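PDB 1NHY: elongation factor 1-gamma 1 from Saccharomyces cerevisiae, which forms part of the eukaryotic elongation factor 1 complex in protein synthesis and probably anchors that complex to other cellular components. Local coordinates for residues A[170-182]-A[206-218]. Numbering follows the deposited sequence.
Sequences TRYFESLFGTEWR and KDFKFADKPLSPP
Arg182 sets CG beside its backbone N (chi1 -69°) and bends at chi3 (-71°), which carries its guanidinium to the carbonyl of Ala211. Arg182 NH1 gives the stronger bond, 2.7 Å to Ala211 O with an N-H...O angle of 155°. The oxygen lies near the guanidinium plane, and NH2 adds a weak second bond to it. Phe210 comes over one face of the Arg182 guanidinium with its CG, the two planes steeply inclined. The same ring turns its edge to the face of Phe173 in an offset edge-to-face pair, centroids 5.3 Å apart. With an alanine in place of Arg182, Ala211 O would probably lose both side-chain donors and Phe210 the flat group beside it. Both segments belong to the C-terminal, helical part of the GST-like domain. Here the irregular tail after helix 186-197 passes across the end of helix 160-175 and the turn into helix 179-184. Phe208 presents its edge to Phe173, with Phe208 CZ 3.6 Å from Phe173 CB. Glu174 CG meets the same ring at a slant, near Phe208 CE1. Backbone bonds tie the tail down: Leu215 N to Ser175 O, 2.8 Å, and a weak one from Ala211 N to Phe173 O. Leu215 CD1 packs on Ser175 CB at 3.5 Å.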
loop_
_atom_site.group_PDB
_atom_site.type_symbol
_atom_site.label_atom_id
_atom_site.label_comp_id
_atom_site.label_asym_id
_atom_site.label_seq_id
_atom_site.Cartn_x
_atom_site.Cartn_y
_atom_site.Cartn_z
ATOM N N THR A 170 -3.868 -3.842 -4.995
ATOM C CA THR A 170 -3.373 -5.188 -5.254
ATOM C C THR A 170 -4.403 -6.318 -5.039
ATOM O O THR A 170 -4.977 -6.812 -6.012
ATOM C CB THR A 170 -2.122 -5.412 -4.423
ATOM O OG1 THR A 170 -1.174 -4.396 -4.774
ATOM C CG2 THR A 170 -1.522 -6.765 -4.694
ATOM N N ARG A 171 -4.655 -6.716 -3.795
ATOM C CA ARG A 171 -5.625 -7.785 -3.528
ATOM C C ARG A 171 -6.914 -7.706 -4.366
ATOM O O ARG A 171 -7.506 -8.729 -4.700
ATOM C CB ARG A 171 -5.984 -7.807 -2.045
ATOM C CG ARG A 171 -4.776 -7.991 -1.135
ATOM C CD ARG A 171 -4.113 -9.366 -1.299
ATOM N NE ARG A 171 -2.658 -9.267 -1.434
ATOM C CZ ARG A 171 -1.778 -10.080 -0.847
ATOM N NH1 ARG A 171 -2.199 -11.070 -0.066
ATOM N NH2 ARG A 171 -0.474 -9.910 -1.045
ATOM N N TYR A 172 -7.366 -6.503 -4.696
ATOM C CA TYR A 172 -8.564 -6.385 -5.523
ATOM C C TYR A 172 -8.268 -6.878 -6.950
ATOM O O TYR A 172 -9.081 -7.571 -7.560
ATOM C CB TYR A 172 -9.041 -4.942 -5.567
ATOM C CG TYR A 172 -9.821 -4.517 -4.357
ATOM C CD1 TYR A 172 -11.119 -4.975 -4.143
ATOM C CD2 TYR A 172 -9.277 -3.624 -3.436
ATOM C CE1 TYR A 172 -11.865 -4.548 -3.039
ATOM C CE2 TYR A 172 -10.012 -3.193 -2.330
ATOM C CZ TYR A 172 -11.303 -3.658 -2.139
ATOM O OH TYR A 172 -12.026 -3.210 -1.060
ATOM N N PHE A 173 -7.102 -6.524 -7.480
ATOM C CA PHE A 173 -6.734 -6.957 -8.817
ATOM C C PHE A 173 -6.480 -8.439 -8.847
ATOM O O PHE A 173 -6.275 -9.008 -9.902
ATOM C CB PHE A 173 -5.484 -6.238 -9.302
ATOM C CG PHE A 173 -5.754 -4.877 -9.821
ATOM C CD1 PHE A 173 -6.647 -4.689 -10.866
ATOM C CD2 PHE A 173 -5.166 -3.772 -9.226
ATOM C CE1 PHE A 173 -6.957 -3.423 -11.315
ATOM C CE2 PHE A 173 -5.467 -2.490 -9.664
ATOM C CZ PHE A 173 -6.372 -2.314 -10.713
ATOM N N GLU A 174 -6.487 -9.075 -7.690
ATOM C CA GLU A 174 -6.238 -10.503 -7.649
ATOM C C GLU A 174 -7.490 -11.320 -7.416
ATOM O O GLU A 174 -7.515 -12.506 -7.725
ATOM C CB GLU A 174 -5.229 -10.822 -6.558
ATOM C CG GLU A 174 -3.928 -10.115 -6.759
ATOM C CD GLU A 174 -2.840 -10.631 -5.845
ATOM O OE1 GLU A 174 -3.028 -10.596 -4.605
ATOM O OE2 GLU A 174 -1.793 -11.074 -6.373
ATOM N N SER A 175 -8.535 -10.696 -6.888
ATOM C CA SER A 175 -9.735 -11.453 -6.602
ATOM C C SER A 175 -11.001 -10.833 -7.134
ATOM O O SER A 175 -11.977 -11.530 -7.350
ATOM C CB SER A 175 -9.877 -11.644 -5.092
ATOM O OG SER A 175 -8.625 -11.925 -4.491
ATOM N N LEU A 176 -11.005 -9.531 -7.361
ATOM C CA LEU A 176 -12.236 -8.924 -7.829
ATOM C C LEU A 176 -12.186 -8.171 -9.139
ATOM O O LEU A 176 -13.204 -8.031 -9.803
ATOM C CB LEU A 176 -12.793 -7.990 -6.754
ATOM C CG LEU A 176 -13.188 -8.656 -5.442
ATOM C CD1 LEU A 176 -13.733 -7.614 -4.491
ATOM C CD2 LEU A 176 -14.224 -9.716 -5.718
ATOM N N PHE A 177 -11.021 -7.675 -9.518
ATOM C CA PHE A 177 -10.943 -6.913 -10.750
ATOM C C PHE A 177 -10.456 -7.745 -11.904
ATOM O O PHE A 177 -9.251 -7.832 -12.151
ATOM C CB PHE A 177 -10.034 -5.717 -10.555
ATOM C CG PHE A 177 -10.467 -4.823 -9.441
ATOM C CD1 PHE A 177 -11.791 -4.802 -9.020
ATOM C CD2 PHE A 177 -9.565 -3.969 -8.833
ATOM C CE1 PHE A 177 -12.205 -3.944 -8.014
ATOM C CE2 PHE A 177 -9.978 -3.106 -7.826
ATOM C CZ PHE A 177 -11.297 -3.095 -7.419
ATOM N N GLY A 178 -11.401 -8.344 -12.623
ATOM C CA GLY A 178 -11.041 -9.184 -13.746
ATOM C C GLY A 178 -10.981 -8.476 -15.078
ATOM O O GLY A 178 -10.765 -7.263 -15.159
ATOM N N THR A 179 -11.173 -9.243 -16.140
ATOM C CA THR A 179 -11.133 -8.681 -17.471
ATOM C C THR A 179 -12.225 -7.633 -17.659
ATOM O O THR A 179 -11.931 -6.481 -17.966
ATOM C CB THR A 179 -11.264 -9.791 -18.521
ATOM O OG1 THR A 179 -10.218 -10.756 -18.321
ATOM C CG2 THR A 179 -11.154 -9.210 -19.928
ATOM N N GLU A 180 -13.478 -8.015 -17.461
ATOM C CA GLU A 180 -14.576 -7.065 -17.625
ATOM C C GLU A 180 -14.379 -5.796 -16.799
ATOM O O GLU A 180 -14.764 -4.703 -17.224
ATOM C CB GLU A 180 -15.913 -7.718 -17.254
ATOM C CG GLU A 180 -16.498 -8.605 -18.351
ATOM C CD GLU A 180 -16.733 -7.844 -19.657
ATOM O OE1 GLU A 180 -17.284 -6.722 -19.599
ATOM O OE2 GLU A 180 -16.375 -8.364 -20.742
ATOM N N TRP A 181 -13.774 -5.946 -15.624
ATOM C CA TRP A 181 -13.519 -4.817 -14.737
ATOM C C TRP A 181 -12.468 -3.895 -15.336
ATOM O O TRP A 181 -12.700 -2.696 -15.534
ATOM C CB TRP A 181 -13.016 -5.303 -13.376
ATOM C CG TRP A 181 -13.029 -4.207 -12.366
ATOM C CD1 TRP A 181 -14.087 -3.816 -11.600
ATOM C CD2 TRP A 181 -11.976 -3.284 -12.087
ATOM N NE1 TRP A 181 -13.765 -2.706 -10.870
ATOM C CE2 TRP A 181 -12.470 -2.355 -11.147
ATOM C CE3 TRP A 181 -10.657 -3.144 -12.544
ATOM C CZ2 TRP A 181 -11.702 -1.303 -10.653
ATOM C CZ3 TRP A 181 -9.888 -2.096 -12.054
ATOM C CH2 TRP A 181 -10.416 -1.189 -11.116
ATOM N N ARG A 182 -11.302 -4.472 -15.610
ATOM C CA ARG A 182 -10.206 -3.717 -16.174
ATOM C C ARG A 182 -10.597 -3.078 -17.493
ATOM O O ARG A 182 -9.996 -2.096 -17.914
ATOM C CB ARG A 182 -8.994 -4.618 -16.374
ATOM C CG ARG A 182 -8.353 -5.083 -15.092
ATOM C CD ARG A 182 -7.023 -5.717 -15.411
ATOM N NE ARG A 182 -7.197 -7.001 -16.074
ATOM C CZ ARG A 182 -7.331 -8.155 -15.423
ATOM N NH1 ARG A 182 -7.300 -8.178 -14.102
ATOM N NH2 ARG A 182 -7.514 -9.283 -16.093
ATOM N N LYS A 206 6.701 -9.204 -8.479
ATOM C CA LYS A 206 7.266 -10.231 -9.345
ATOM C C LYS A 206 6.160 -11.069 -9.972
ATOM O O LYS A 206 5.606 -10.719 -11.010
ATOM C CB LYS A 206 8.200 -11.128 -8.545
ATOM C CG LYS A 206 9.639 -11.061 -8.996
ATOM C CD LYS A 206 10.162 -9.637 -9.024
ATOM C CE LYS A 206 11.653 -9.652 -9.326
ATOM N NZ LYS A 206 12.252 -8.290 -9.476
ATOM N N ASP A 207 5.832 -12.181 -9.344
ATOM C CA ASP A 207 4.777 -13.025 -9.873
ATOM C C ASP A 207 3.427 -12.533 -9.359
ATOM O O ASP A 207 2.949 -12.939 -8.295
ATOM C CB ASP A 207 5.034 -14.483 -9.478
ATOM C CG ASP A 207 5.637 -14.620 -8.076
ATOM O OD1 ASP A 207 6.699 -14.006 -7.807
ATOM O OD2 ASP A 207 5.051 -15.351 -7.245
ATOM N N PHE A 208 2.822 -11.634 -10.128
ATOM C CA PHE A 208 1.537 -11.060 -9.768
ATOM C C PHE A 208 0.433 -11.655 -10.642
ATOM O O PHE A 208 0.516 -11.599 -11.864
ATOM C CB PHE A 208 1.588 -9.535 -9.937
ATOM C CG PHE A 208 0.267 -8.862 -9.722
ATOM C CD1 PHE A 208 -0.342 -8.890 -8.479
ATOM C CD2 PHE A 208 -0.394 -8.247 -10.781
ATOM C CE1 PHE A 208 -1.595 -8.319 -8.291
ATOM C CE2 PHE A 208 -1.648 -7.674 -10.605
ATOM C CZ PHE A 208 -2.251 -7.710 -9.358
ATOM N N LYS A 209 -0.596 -12.219 -10.017
ATOM C CA LYS A 209 -1.692 -12.822 -10.772
ATOM C C LYS A 209 -2.877 -11.903 -11.031
ATOM O O LYS A 209 -3.768 -11.778 -10.190
ATOM C CB LYS A 209 -2.214 -14.088 -10.063
ATOM C CG LYS A 209 -1.511 -15.404 -10.455
ATOM C CD LYS A 209 -2.234 -16.652 -9.901
ATOM C CE LYS A 209 -3.652 -16.804 -10.467
ATOM N NZ LYS A 209 -4.343 -18.030 -9.960
ATOM N N PHE A 210 -2.901 -11.275 -12.200
ATOM C CA PHE A 210 -4.015 -10.398 -12.554
ATOM C C PHE A 210 -5.272 -11.225 -12.772
ATOM O O PHE A 210 -5.562 -11.628 -13.886
ATOM C CB PHE A 210 -3.725 -9.640 -13.841
ATOM C CG PHE A 210 -3.482 -8.196 -13.640
ATOM C CD1 PHE A 210 -4.428 -7.409 -13.011
ATOM C CD2 PHE A 210 -2.292 -7.618 -14.065
ATOM C CE1 PHE A 210 -4.191 -6.060 -12.799
ATOM C CE2 PHE A 210 -2.039 -6.276 -13.864
ATOM C CZ PHE A 210 -2.989 -5.490 -13.229
ATOM N N ALA A 211 -6.023 -11.480 -11.713
ATOM C CA ALA A 211 -7.241 -12.267 -11.833
ATOM C C ALA A 211 -8.163 -11.728 -12.928
ATOM O O ALA A 211 -8.215 -10.522 -13.168
ATOM C CB ALA A 211 -7.969 -12.283 -10.499
ATOM N N ASP A 212 -8.869 -12.627 -13.606
ATOM C CA ASP A 212 -9.823 -12.242 -14.655
ATOM C C ASP A 212 -11.146 -12.924 -14.300
ATOM O O ASP A 212 -12.155 -12.809 -15.007
ATOM C CB ASP A 212 -9.350 -12.715 -16.036
ATOM C CG ASP A 212 -9.548 -14.217 -16.248
ATOM O OD1 ASP A 212 -10.709 -14.660 -16.421
ATOM O OD2 ASP A 212 -8.540 -14.959 -16.239
ATOM N N LYS A 213 -11.109 -13.629 -13.172
ATOM C CA LYS A 213 -12.241 -14.376 -12.645
ATOM C C LYS A 213 -12.637 -13.808 -11.274
ATOM O O LYS A 213 -12.120 -14.251 -10.236
ATOM C CB LYS A 213 -11.828 -15.842 -12.479
ATOM C CG LYS A 213 -10.788 -16.326 -13.502
ATOM C CD LYS A 213 -9.720 -17.212 -12.855
ATOM C CE LYS A 213 -8.833 -16.434 -11.892
ATOM N NZ LYS A 213 -7.929 -15.474 -12.583
ATOM N N PRO A 214 -13.543 -12.809 -11.253
ATOM C CA PRO A 214 -13.988 -12.203 -9.995
ATOM C C PRO A 214 -14.511 -13.282 -9.057
ATOM O O PRO A 214 -15.606 -13.790 -9.271
ATOM C CB PRO A 214 -15.101 -11.262 -10.447
ATOM C CG PRO A 214 -14.623 -10.807 -11.765
ATOM C CD PRO A 214 -14.118 -12.091 -12.402
ATOM N N LEU A 215 -13.737 -13.635 -8.031
ATOM C CA LEU A 215 -14.164 -14.670 -7.093
ATOM C C LEU A 215 -15.665 -14.617 -6.832
ATOM O O LEU A 215 -16.213 -13.562 -6.517
ATOM C CB LEU A 215 -13.415 -14.542 -5.771
ATOM C CG LEU A 215 -11.898 -14.702 -5.854
ATOM C CD1 LEU A 215 -11.340 -14.754 -4.442
ATOM C CD2 LEU A 215 -11.532 -15.966 -6.617
ATOM N N SER A 216 -16.321 -15.763 -6.976
ATOM C CA SER A 216 -17.762 -15.868 -6.757
ATOM C C SER A 216 -18.026 -16.430 -5.356
ATOM O O SER A 216 -17.105 -16.938 -4.708
ATOM C CB SER A 216 -18.362 -16.798 -7.805
ATOM O OG SER A 216 -17.685 -18.042 -7.790
ATOM N N PRO A 217 -19.287 -16.351 -4.873
ATOM C CA PRO A 217 -19.680 -16.847 -3.542
ATOM C C PRO A 217 -19.050 -18.200 -3.154
ATOM O O PRO A 217 -18.419 -18.860 -3.984
ATOM C CB PRO A 217 -21.202 -16.917 -3.652
ATOM C CG PRO A 217 -21.515 -15.742 -4.509
ATOM C CD PRO A 217 -20.462 -15.831 -5.599
ATOM N N PRO A 218 -19.208 -18.626 -1.880
ATOM C CA PRO A 218 -18.658 -19.898 -1.389
ATOM C C PRO A 218 -18.962 -21.079 -2.316
ATOM O O PRO A 218 -19.869 -20.995 -3.145
ATOM C CB PRO A 218 -19.333 -20.058 -0.031
ATOM C CG PRO A 218 -19.444 -18.652 0.447
ATOM C CD PRO A 218 -19.909 -17.912 -0.794
#